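Local coordinates for DUF4442 domain-containing protein (Pseudomonas aeruginosa, PDB 1SH8) that is of unknown function but is probably a hotdog-fold thioesterase, at residues Leu103-Glu106 with Arg107-Leu111. Residues are numbered along the deposited sequence; the frame is centred on the assembly and turned at random.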
ATOM      1  N   LEU A 103       3.056   0.894  21.292  1.00 12.38           N
ATOM      2  CA  LEU A 103       1.765   1.041  21.967  1.00 15.39           C
ATOM      3  C   LEU A 103       2.117   0.948  23.446  1.00 16.00           C
ATOM      4  O   LEU A 103       2.721  -0.039  23.867  1.00 15.63           O
ATOM      5  CB  LEU A 103       0.813  -0.109  21.623  1.00 15.48           C
ATOM      6  CG  LEU A 103       0.032  -0.098  20.316  1.00 18.12           C
ATOM      7  CD1 LEU A 103      -0.803  -1.374  20.219  1.00 17.32           C
ATOM      8  CD2 LEU A 103      -0.860   1.133  20.267  1.00 17.94           C
ATOM      9  N   ASP A 104       1.764   1.953  24.241  1.00 18.44           N
ATOM     10  CA  ASP A 104       2.104   1.884  25.661  1.00 22.08           C
ATOM     11  C   ASP A 104       1.249   0.837  26.383  1.00 21.20           C
ATOM     12  O   ASP A 104       0.168   0.464  25.913  1.00 19.59           O
ATOM     13  CB  ASP A 104       1.955   3.252  26.336  1.00 26.73           C
ATOM     14  CG  ASP A 104       0.516   3.691  26.454  1.00 31.95           C
ATOM     15  OD1 ASP A 104      -0.092   4.022  25.415  1.00 36.91           O
ATOM     16  OD2 ASP A 104      -0.010   3.701  27.588  1.00 36.43           O
ATOM     17  N   ALA A 105       1.751   0.364  27.521  1.00 20.86           N
ATOM     18  CA  ALA A 105       1.072  -0.655  28.315  1.00 21.09           C
ATOM     19  C   ALA A 105      -0.380  -0.312  28.625  1.00 21.75           C
ATOM     20  O   ALA A 105      -1.266  -1.169  28.541  1.00 21.15           O
ATOM     21  CB  ALA A 105       1.834  -0.889  29.611  1.00 20.88           C
ATOM     22  N   GLU A 106      -0.615   0.943  28.989  1.00 21.83           N
ATOM     23  CA  GLU A 106      -1.954   1.408  29.320  1.00 22.71           C
ATOM     24  C   GLU A 106      -2.893   1.341  28.115  1.00 20.13           C
ATOM     25  O   GLU A 106      -4.046   0.928  28.251  1.00 19.15           O
ATOM     26  CB  GLU A 106      -1.883   2.839  29.862  1.00 26.87           C
ATOM     27  CG  GLU A 106      -3.203   3.395  30.375  1.00 34.70           C
ATOM     28  CD  GLU A 106      -3.064   4.821  30.895  1.00 39.40           C
ATOM     29  OE1 GLU A 106      -2.294   5.034  31.862  1.00 41.08           O
ATOM     30  OE2 GLU A 106      -3.721   5.730  30.335  1.00 41.83           O
ATOM     31  N   ARG A 107      -2.410   1.749  26.940  1.00 17.77           N
ATOM     32  CA  ARG A 107      -3.235   1.706  25.730  1.00 16.60           C
ATOM     33  C   ARG A 107      -3.591   0.267  25.376  1.00 14.46           C
ATOM     34  O   ARG A 107      -4.701  -0.015  24.927  1.00 13.85           O
ATOM     35  CB  ARG A 107      -2.518   2.359  24.540  1.00 18.18           C
ATOM     36  CG  ARG A 107      -2.806   3.850  24.377  1.00 21.78           C
ATOM     37  CD  ARG A 107      -4.295   4.105  24.220  1.00 22.41           C
ATOM     38  NE  ARG A 107      -4.758   4.068  22.832  1.00 22.33           N
ATOM     39  CZ  ARG A 107      -6.005   3.769  22.475  1.00 22.09           C
ATOM     40  NH1 ARG A 107      -6.905   3.471  23.405  1.00 22.80           N
ATOM     41  NH2 ARG A 107      -6.362   3.792  21.197  1.00 21.70           N
ATOM     42  N   ILE A 108      -2.645  -0.642  25.575  1.00 14.67           N
ATOM     43  CA  ILE A 108      -2.891  -2.049  25.283  1.00 14.23           C
ATOM     44  C   ILE A 108      -4.047  -2.537  26.158  1.00 14.27           C
ATOM     45  O   ILE A 108      -4.958  -3.214  25.676  1.00 12.85           O
ATOM     46  CB  ILE A 108      -1.628  -2.907  25.540  1.00 13.97           C
ATOM     47  CG1 ILE A 108      -0.536  -2.536  24.525  1.00 14.12           C
ATOM     48  CG2 ILE A 108      -1.973  -4.393  25.433  1.00 12.95           C
ATOM     49  CD1 ILE A 108       0.805  -3.237  24.749  1.00 13.41           C
ATOM     50  N   ARG A 109      -4.014  -2.180  27.441  1.00 15.33           N
ATOM     51  CA  ARG A 109      -5.082  -2.575  28.357  1.00 17.60           C
ATOM     52  C   ARG A 109      -6.425  -1.979  27.936  1.00 16.86           C
ATOM     53  O   ARG A 109      -7.441  -2.672  27.927  1.00 16.47           O
ATOM     54  CB  ARG A 109      -4.757  -2.148  29.790  1.00 19.82           C
ATOM     55  CG  ARG A 109      -3.778  -3.068  30.493  1.00 25.63           C
ATOM     56  CD  ARG A 109      -3.747  -2.791  31.991  1.00 29.59           C
ATOM     57  NE  ARG A 109      -3.095  -1.523  32.309  1.00 33.84           N
ATOM     58  CZ  ARG A 109      -1.777  -1.336  32.300  1.00 34.12           C
ATOM     59  NH1 ARG A 109      -0.961  -2.338  31.991  1.00 35.34           N
ATOM     60  NH2 ARG A 109      -1.278  -0.144  32.594  1.00 35.24           N
ATOM     61  N   GLN A 110      -6.427  -0.697  27.582  1.00 17.12           N
ATOM     62  CA  GLN A 110      -7.659  -0.038  27.157  1.00 17.39           C
ATOM     63  C   GLN A 110      -8.245  -0.718  25.925  1.00 16.28           C
ATOM     64  O   GLN A 110      -9.444  -0.993  25.866  1.00 16.00           O
ATOM     65  CB  GLN A 110      -7.394   1.433  26.832  1.00 19.77           C
ATOM     66  CG  GLN A 110      -6.706   2.207  27.943  1.00 23.86           C
ATOM     67  CD  GLN A 110      -6.536   3.678  27.603  1.00 27.06           C
ATOM     68  OE1 GLN A 110      -6.148   4.029  26.485  1.00 29.23           O
ATOM     69  NE2 GLN A 110      -6.817   4.547  28.569  1.00 28.71           N
ATOM     70  N   LEU A 111      -7.389  -0.993  24.945  1.00 13.92           N
ATOM     71  CA  LEU A 111      -7.818  -1.628  23.706  1.00 14.02           C
ATOM     72  C   LEU A 111      -8.416  -3.020  23.897  1.00 14.68           C
ATOM     73  O   LEU A 111      -9.480  -3.316  23.352  1.00 14.23           O
ATOM     74  CB  LEU A 111      -6.646  -1.695  22.721  1.00 12.56           C
ATOM     75  CG  LEU A 111      -6.224  -0.340  22.137  1.00 12.01           C
ATOM     76  CD1 LEU A 111      -4.851  -0.446  21.497  1.00 10.87           C
ATOM     77  CD2 LEU A 111      -7.269   0.121  21.129  1.00 11.94           C
TER
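Asp104 and Arg107 meet at the start of helix 105-118, where Asp104 holds the N-cap position. Arg107 N donates to Asp104 OD2 at 3.2 Å, from above the carboxylate plane. With chi1 at 70°, the carboxylate swings towards the N-H groups at the start of the helix. The bond is bent, with an N-H...acceptor angle of 145°.

The i to i+4 bonds of the helix follow. Ile108 N bonds to Asp104 O at 3.0 Å, Arg109 N to Ala105 O and Gln110 N to Glu106 O. The Arg107 chain bends at chi2 and chi3 and leads its guanidinium away from Asp104. There NH1 of Arg107 donates to Gln110 OE1 at 3.2 Å, within the guanidinium plane. Leu111 CG lies over one face of that group. The negative group of Asp104 at the helix N-terminus is probably favoured by the helix dipole. The Arg109 chain turns back at chi3, and Ala105 O sits above one face of its guanidinium. Nearby, Arg109 NH1 is 3.9 Å from Ala105 CB.

On the inward side, Leu103 CB packs against Ile108 CG1 at 4.0 Å. Leu103 CD1 reaches Leu111 CD1 at 4.3 Å. All three residues also touch Phe73, and Leu111 continues onto Ala121 and Tyr123 of strand 120-130. The apolar side of the first turns thus meets the loop at Phe73 and strand 120-130. The arrangement is an Asp N-cap on a surface helix, which joins strands 97-102 and 120-130 of a hotdog-family protein.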